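Local coordinates for protein probable thiamine pyrophosphokinase (PDB 3L8M) that probably transfers a pyrophosphate group from ATP to thiamine, yielding thiamine diphosphate, at residues 82-96 with 117-129. Sequence-based numbering, arbitrary orientation.
Sequences IDQAVKRGYRNIDVY and EYAKMNINIKLID. With NA (sodium ion), chain C.
Ile-93 and Val-95 bond to the neighbouring strand through both their N and O atoms, which makes strands 92-96 and 124-128 a parallel pair with Ile-93 beside Ile-125 and Val-95 beside Leu-127. Ile-93 N gives its hydrogen to Asn-124 O at 2.9 Å, and Ile-93 O receives Lys-126 N at 2.9 Å. Two residues on, Val-95 N donates to Lys-126 O at 2.8 Å in an almost straight bond (175° at the hydrogen), and Val-95 O accepts Ile-128 N. A sodium ion sits over the sheet face that carries Asn-92, Asp-94 and Lys-126, held by Asp-94 OD1 at 2.9 Å and by the backbone oxygen Asn-124 O at 3.0 Å. Lys-126, extended beyond CG, runs alongside the ion to a salt bridge of its NZ with Glu-133. On the same face Ile-128 CD1 lies 3.6 Å from Asp-94 CG, and Ile-128 CG2 touches Tyr-96 CE1. These are adjacent central strands of the mixed sheet, in its catalytic-domain part, joined by a beta-alpha-beta crossover through helices 103-113 and 116-119; strand 2-6 borders 92-96 on its other edge. Beneath the opposite face, Ile-93 and Ile-125 lie side by side, while Leu-127 CD2 packs on Val-95 CB. Helix 77-87 extends this apolar layer: placing Ile-82 CG2 anti to the backbone N turns this methyl to the phenol end of Tyr-118, 3.3 Å from OH, and Val-86 divides its methyls, CG1 meeting selenomethionine Met-121 CE tip to tip and CG2 packing against Tyr-118 CE1. Just before the strands begin, the bent Arg-91 chain makes a weak NH1 hydrogen bond to O of poorly ordered Asn-122; its NE is salt-bridged to Glu-19 of a neighbouring subunit.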
loop_
_atom_site.group_PDB
_atom_site.type_symbol
_atom_site.label_atom_id
_atom_site.label_comp_id
_atom_site.label_asym_id
_atom_site.label_seq_id
_atom_site.Cartn_x
_atom_site.Cartn_y
_atom_site.Cartn_z
ATOM N N ILE A 82 8.665 14.909 -15.806
ATOM C CA ILE A 82 9.176 15.478 -14.562
ATOM C C ILE A 82 8.188 16.479 -13.983
ATOM O O ILE A 82 7.734 16.352 -12.838
ATOM C CB ILE A 82 10.513 16.209 -14.800
ATOM C CG1 ILE A 82 11.598 15.202 -15.178
ATOM C CG2 ILE A 82 10.918 16.996 -13.554
ATOM C CD1 ILE A 82 11.915 14.202 -14.085
ATOM N N ASP A 83 7.879 17.492 -14.782
ATOM C CA ASP A 83 6.943 18.523 -14.379
ATOM C C ASP A 83 5.630 17.873 -13.924
ATOM O O ASP A 83 5.071 18.239 -12.887
ATOM C CB ASP A 83 6.708 19.473 -15.554
ATOM C CG ASP A 83 5.531 20.391 -15.337
ATOM O OD1 ASP A 83 5.550 21.180 -14.367
ATOM O OD2 ASP A 83 4.584 20.318 -16.150
ATOM N N GLN A 84 5.154 16.899 -14.695
ATOM C CA GLN A 84 3.921 16.203 -14.362
ATOM C C GLN A 84 4.012 15.441 -13.052
ATOM O O GLN A 84 2.992 15.220 -12.400
ATOM C CB GLN A 84 3.525 15.242 -15.481
ATOM C CG GLN A 84 2.910 15.926 -16.675
ATOM C CD GLN A 84 1.688 16.735 -16.301
ATOM O OE1 GLN A 84 0.802 16.254 -15.587
ATOM N NE2 GLN A 84 1.624 17.972 -16.792
ATOM N N ALA A 85 5.221 15.020 -12.678
ATOM C CA ALA A 85 5.394 14.299 -11.417
ATOM C C ALA A 85 5.396 15.315 -10.282
ATOM O O ALA A 85 4.825 15.070 -9.216
ATOM C CB ALA A 85 6.697 13.498 -11.407
ATOM N N VAL A 86 6.046 16.451 -10.516
ATOM C CA VAL A 86 6.116 17.506 -9.512
ATOM C C VAL A 86 4.719 18.082 -9.265
ATOM O O VAL A 86 4.405 18.498 -8.159
ATOM C CB VAL A 86 7.112 18.640 -9.938
ATOM C CG1 VAL A 86 6.984 19.844 -9.010
ATOM C CG2 VAL A 86 8.547 18.122 -9.862
ATOM N N LYS A 87 3.877 18.091 -10.293
ATOM C CA LYS A 87 2.519 18.603 -10.144
ATOM C C LYS A 87 1.662 17.716 -9.237
ATOM O O LYS A 87 0.737 18.200 -8.580
ATOM C CB LYS A 87 1.834 18.724 -11.510
ATOM C CG LYS A 87 2.162 19.987 -12.267
ATOM C CD LYS A 87 1.312 20.109 -13.528
ATOM C CE LYS A 87 1.491 21.474 -14.165
ATOM N NZ LYS A 87 1.075 22.536 -13.205
ATOM N N ARG A 88 1.963 16.420 -9.217
ATOM C CA ARG A 88 1.211 15.468 -8.398
ATOM C C ARG A 88 1.779 15.334 -6.978
ATOM O O ARG A 88 1.318 14.510 -6.188
ATOM C CB ARG A 88 1.178 14.097 -9.092
ATOM C CG ARG A 88 0.358 14.075 -10.398
ATOM C CD ARG A 88 0.623 12.812 -11.228
ATOM N NE ARG A 88 -0.302 12.653 -12.350
ATOM C CZ ARG A 88 -0.405 13.491 -13.382
ATOM N NH1 ARG A 88 0.363 14.569 -13.450
ATOM N NH2 ARG A 88 -1.276 13.250 -14.358
ATOM N N GLY A 89 2.786 16.136 -6.655
ATOM C CA GLY A 89 3.348 16.083 -5.313
ATOM C C GLY A 89 4.534 15.159 -5.089
ATOM O O GLY A 89 4.917 14.912 -3.947
ATOM N N TYR A 90 5.118 14.639 -6.160
ATOM C CA TYR A 90 6.283 13.768 -6.020
ATOM C C TYR A 90 7.483 14.668 -5.712
ATOM O O TYR A 90 7.789 15.582 -6.476
ATOM C CB TYR A 90 6.506 12.984 -7.322
ATOM C CG TYR A 90 5.517 11.844 -7.536
ATOM C CD1 TYR A 90 5.627 10.660 -6.816
ATOM C CD2 TYR A 90 4.475 11.955 -8.461
ATOM C CE1 TYR A 90 4.731 9.609 -7.008
ATOM C CE2 TYR A 90 3.565 10.910 -8.656
ATOM C CZ TYR A 90 3.706 9.738 -7.925
ATOM O OH TYR A 90 2.817 8.704 -8.104
ATOM N N ARG A 91 8.153 14.417 -4.593
ATOM C CA ARG A 91 9.288 15.242 -4.185
ATOM C C ARG A 91 10.660 14.650 -4.496
ATOM O O ARG A 91 11.625 15.386 -4.697
ATOM C CB ARG A 91 9.212 15.530 -2.688
ATOM C CG ARG A 91 10.113 16.664 -2.249
ATOM C CD ARG A 91 9.317 17.934 -1.985
ATOM N NE ARG A 91 8.665 17.906 -0.677
ATOM C CZ ARG A 91 9.319 17.831 0.480
ATOM N NH1 ARG A 91 10.644 17.773 0.492
ATOM N NH2 ARG A 91 8.652 17.820 1.629
ATOM N N ASN A 92 10.749 13.324 -4.497
ATOM C CA ASN A 92 12.001 12.638 -4.790
ATOM C C ASN A 92 11.788 11.914 -6.101
ATOM O O ASN A 92 10.933 11.039 -6.186
ATOM C CB ASN A 92 12.340 11.632 -3.685
ATOM C CG ASN A 92 12.607 12.302 -2.349
ATOM O OD1 ASN A 92 13.515 13.128 -2.222
ATOM N ND2 ASN A 92 11.814 11.952 -1.344
ATOM N N ILE A 93 12.555 12.291 -7.122
ATOM C CA ILE A 93 12.432 11.683 -8.440
ATOM C C ILE A 93 13.723 11.016 -8.899
ATOM O O ILE A 93 14.776 11.646 -8.927
ATOM C CB ILE A 93 12.035 12.731 -9.513
ATOM C CG1 ILE A 93 10.897 13.624 -8.994
ATOM C CG2 ILE A 93 11.620 12.028 -10.796
ATOM C CD1 ILE A 93 9.740 12.873 -8.423
ATOM N N ASP A 94 13.633 9.738 -9.251
ATOM C CA ASP A 94 14.782 8.984 -9.744
ATOM C C ASP A 94 14.528 8.651 -11.205
ATOM O O ASP A 94 13.572 7.939 -11.528
ATOM C CB ASP A 94 14.967 7.677 -8.960
ATOM C CG ASP A 94 15.463 7.910 -7.553
ATOM O OD1 ASP A 94 15.768 9.077 -7.231
ATOM O OD2 ASP A 94 15.559 6.930 -6.779
ATOM N N VAL A 95 15.377 9.175 -12.084
ATOM C CA VAL A 95 15.233 8.911 -13.508
ATOM C C VAL A 95 16.231 7.829 -13.922
ATOM O O VAL A 95 17.445 7.974 -13.752
ATOM C CB VAL A 95 15.462 10.199 -14.347
ATOM C CG1 VAL A 95 15.304 9.891 -15.833
ATOM C CG2 VAL A 95 14.459 11.283 -13.920
ATOM N N TYR A 96 15.704 6.742 -14.463
ATOM C CA TYR A 96 16.520 5.624 -14.910
ATOM C C TYR A 96 16.356 5.563 -16.411
ATOM O O TYR A 96 15.347 6.040 -16.938
ATOM C CB TYR A 96 15.987 4.316 -14.314
ATOM C CG TYR A 96 16.135 4.199 -12.821
ATOM C CD1 TYR A 96 17.266 3.604 -12.261
ATOM C CD2 TYR A 96 15.141 4.666 -11.965
ATOM C CE1 TYR A 96 17.403 3.470 -10.886
ATOM C CE2 TYR A 96 15.265 4.538 -10.583
ATOM C CZ TYR A 96 16.402 3.935 -10.052
ATOM O OH TYR A 96 16.526 3.769 -8.695
ATOM N N GLU A 117 13.324 26.503 -11.863
ATOM C CA GLU A 117 11.988 26.255 -11.342
ATOM C C GLU A 117 12.007 25.193 -10.239
ATOM O O GLU A 117 11.080 25.113 -9.436
ATOM C CB GLU A 117 11.076 25.803 -12.484
ATOM C CG GLU A 117 9.654 25.476 -12.079
ATOM C CD GLU A 117 8.835 24.951 -13.244
ATOM O OE1 GLU A 117 9.259 23.945 -13.856
ATOM O OE2 GLU A 117 7.774 25.541 -13.547
ATOM N N TYR A 118 13.065 24.385 -10.197
ATOM C CA TYR A 118 13.177 23.329 -9.191
ATOM C C TYR A 118 14.071 23.695 -8.014
ATOM O O TYR A 118 13.968 23.100 -6.939
ATOM C CB TYR A 118 13.696 22.035 -9.827
ATOM C CG TYR A 118 12.834 21.524 -10.959
ATOM C CD1 TYR A 118 11.446 21.450 -10.827
ATOM C CD2 TYR A 118 13.402 21.131 -12.170
ATOM C CE1 TYR A 118 10.649 21.004 -11.874
ATOM C CE2 TYR A 118 12.611 20.682 -13.221
ATOM C CZ TYR A 118 11.238 20.624 -13.071
ATOM O OH TYR A 118 10.453 20.224 -14.132
ATOM N N ALA A 119 14.950 24.668 -8.215
ATOM C CA ALA A 119 15.859 25.093 -7.156
ATOM C C ALA A 119 15.089 25.667 -5.971
ATOM O O ALA A 119 15.304 25.269 -4.826
ATOM C CB ALA A 119 16.834 26.125 -7.694
ATOM N N LYS A 120 14.191 26.607 -6.255
ATOM C CA LYS A 120 13.388 27.235 -5.213
ATOM C C LYS A 120 12.537 26.201 -4.480
ATOM O O LYS A 120 12.443 26.225 -3.252
ATOM C CB LYS A 120 12.508 28.333 -5.822
ATOM C CG LYS A 120 12.311 28.200 -7.324
ATOM C CD LYS A 120 11.895 29.521 -7.947
ATOM C CE LYS A 120 12.079 29.492 -9.458
ATOM N NZ LYS A 120 11.876 30.825 -10.090
HETATM N N MSE A 121 11.927 25.293 -5.235
HETATM C CA MSE A 121 11.102 24.243 -4.648
HETATM C C MSE A 121 12.007 23.268 -3.890
HETATM O O MSE A 121 13.231 23.347 -3.989
HETATM C CB MSE A 121 10.311 23.529 -5.749
HETATM C CG MSE A 121 9.379 24.477 -6.513
HETATM SE SE MSE A 121 8.564 23.750 -8.109
HETATM C CE MSE A 121 6.820 23.318 -7.416
ATOM N N ASN A 122 11.416 22.364 -3.117
ATOM C CA ASN A 122 12.213 21.414 -2.352
ATOM C C ASN A 122 12.205 20.043 -3.022
ATOM O O ASN A 122 11.979 19.028 -2.369
ATOM C CB ASN A 122 11.664 21.297 -0.926
ATOM C CG ASN A 122 12.726 20.880 0.074
ATOM O OD1 ASN A 122 13.663 21.632 0.351
ATOM N ND2 ASN A 122 12.587 19.676 0.621
ATOM N N ILE A 123 12.470 20.028 -4.327
ATOM C CA ILE A 123 12.486 18.799 -5.116
ATOM C C ILE A 123 13.891 18.202 -5.217
ATOM O O ILE A 123 14.887 18.924 -5.228
ATOM C CB ILE A 123 11.944 19.071 -6.542
ATOM C CG1 ILE A 123 11.926 17.783 -7.366
ATOM C CG2 ILE A 123 12.790 20.120 -7.224
ATOM C CD1 ILE A 123 10.797 16.847 -7.013
ATOM N N ASN A 124 13.960 16.876 -5.294
ATOM C CA ASN A 124 15.231 16.164 -5.391
ATOM C C ASN A 124 15.226 15.247 -6.613
ATOM O O ASN A 124 14.687 14.144 -6.556
ATOM C CB ASN A 124 15.456 15.326 -4.127
ATOM C CG ASN A 124 16.715 14.487 -4.196
ATOM O OD1 ASN A 124 16.829 13.463 -3.520
ATOM N ND2 ASN A 124 17.675 14.922 -5.007
ATOM N N ILE A 125 15.820 15.708 -7.713
ATOM C CA ILE A 125 15.880 14.931 -8.947
ATOM C C ILE A 125 17.266 14.287 -9.140
ATOM O O ILE A 125 18.288 14.966 -9.072
ATOM C CB ILE A 125 15.602 15.822 -10.184
ATOM C CG1 ILE A 125 14.334 16.658 -9.985
ATOM C CG2 ILE A 125 15.449 14.949 -11.421
ATOM C CD1 ILE A 125 13.043 15.867 -10.106
ATOM N N LYS A 126 17.299 12.976 -9.372
ATOM C CA LYS A 126 18.559 12.275 -9.607
ATOM C C LYS A 126 18.480 11.381 -10.847
ATOM O O LYS A 126 17.475 10.700 -11.064
ATOM C CB LYS A 126 18.934 11.384 -8.427
ATOM C CG LYS A 126 19.318 12.076 -7.155
ATOM C CD LYS A 126 19.659 11.029 -6.105
ATOM C CE LYS A 126 19.909 11.673 -4.749
ATOM N NZ LYS A 126 20.247 10.671 -3.697
ATOM N N LEU A 127 19.540 11.397 -11.656
ATOM C CA LEU A 127 19.626 10.548 -12.851
ATOM C C LEU A 127 20.425 9.365 -12.338
ATOM O O LEU A 127 21.428 9.551 -11.639
ATOM C CB LEU A 127 20.395 11.247 -13.983
ATOM C CG LEU A 127 19.872 12.624 -14.429
ATOM C CD1 LEU A 127 20.804 13.245 -15.484
ATOM C CD2 LEU A 127 18.456 12.471 -14.983
ATOM N N ILE A 128 19.991 8.152 -12.659
ATOM C CA ILE A 128 20.686 6.975 -12.166
ATOM C C ILE A 128 20.838 5.854 -13.175
ATOM O O ILE A 128 19.910 5.563 -13.905
ATOM C CB ILE A 128 19.936 6.356 -10.948
ATOM C CG1 ILE A 128 19.606 7.436 -9.907
ATOM C CG2 ILE A 128 20.764 5.223 -10.340
ATOM C CD1 ILE A 128 18.767 6.904 -8.731
ATOM N N ASP A 129 22.022 5.241 -13.228
ATOM C CA ASP A 129 22.229 4.068 -14.070
ATOM C C ASP A 129 23.075 3.080 -13.269
ATOM O O ASP A 129 23.387 3.343 -12.101
ATOM C CB ASP A 129 22.837 4.391 -15.455
ATOM C CG ASP A 129 24.255 4.947 -15.412
ATOM O OD1 ASP A 129 24.910 4.989 -14.350
ATOM O OD2 ASP A 129 24.720 5.342 -16.505
HETATM NA NA NA C . 15.966 11.554 -5.836
#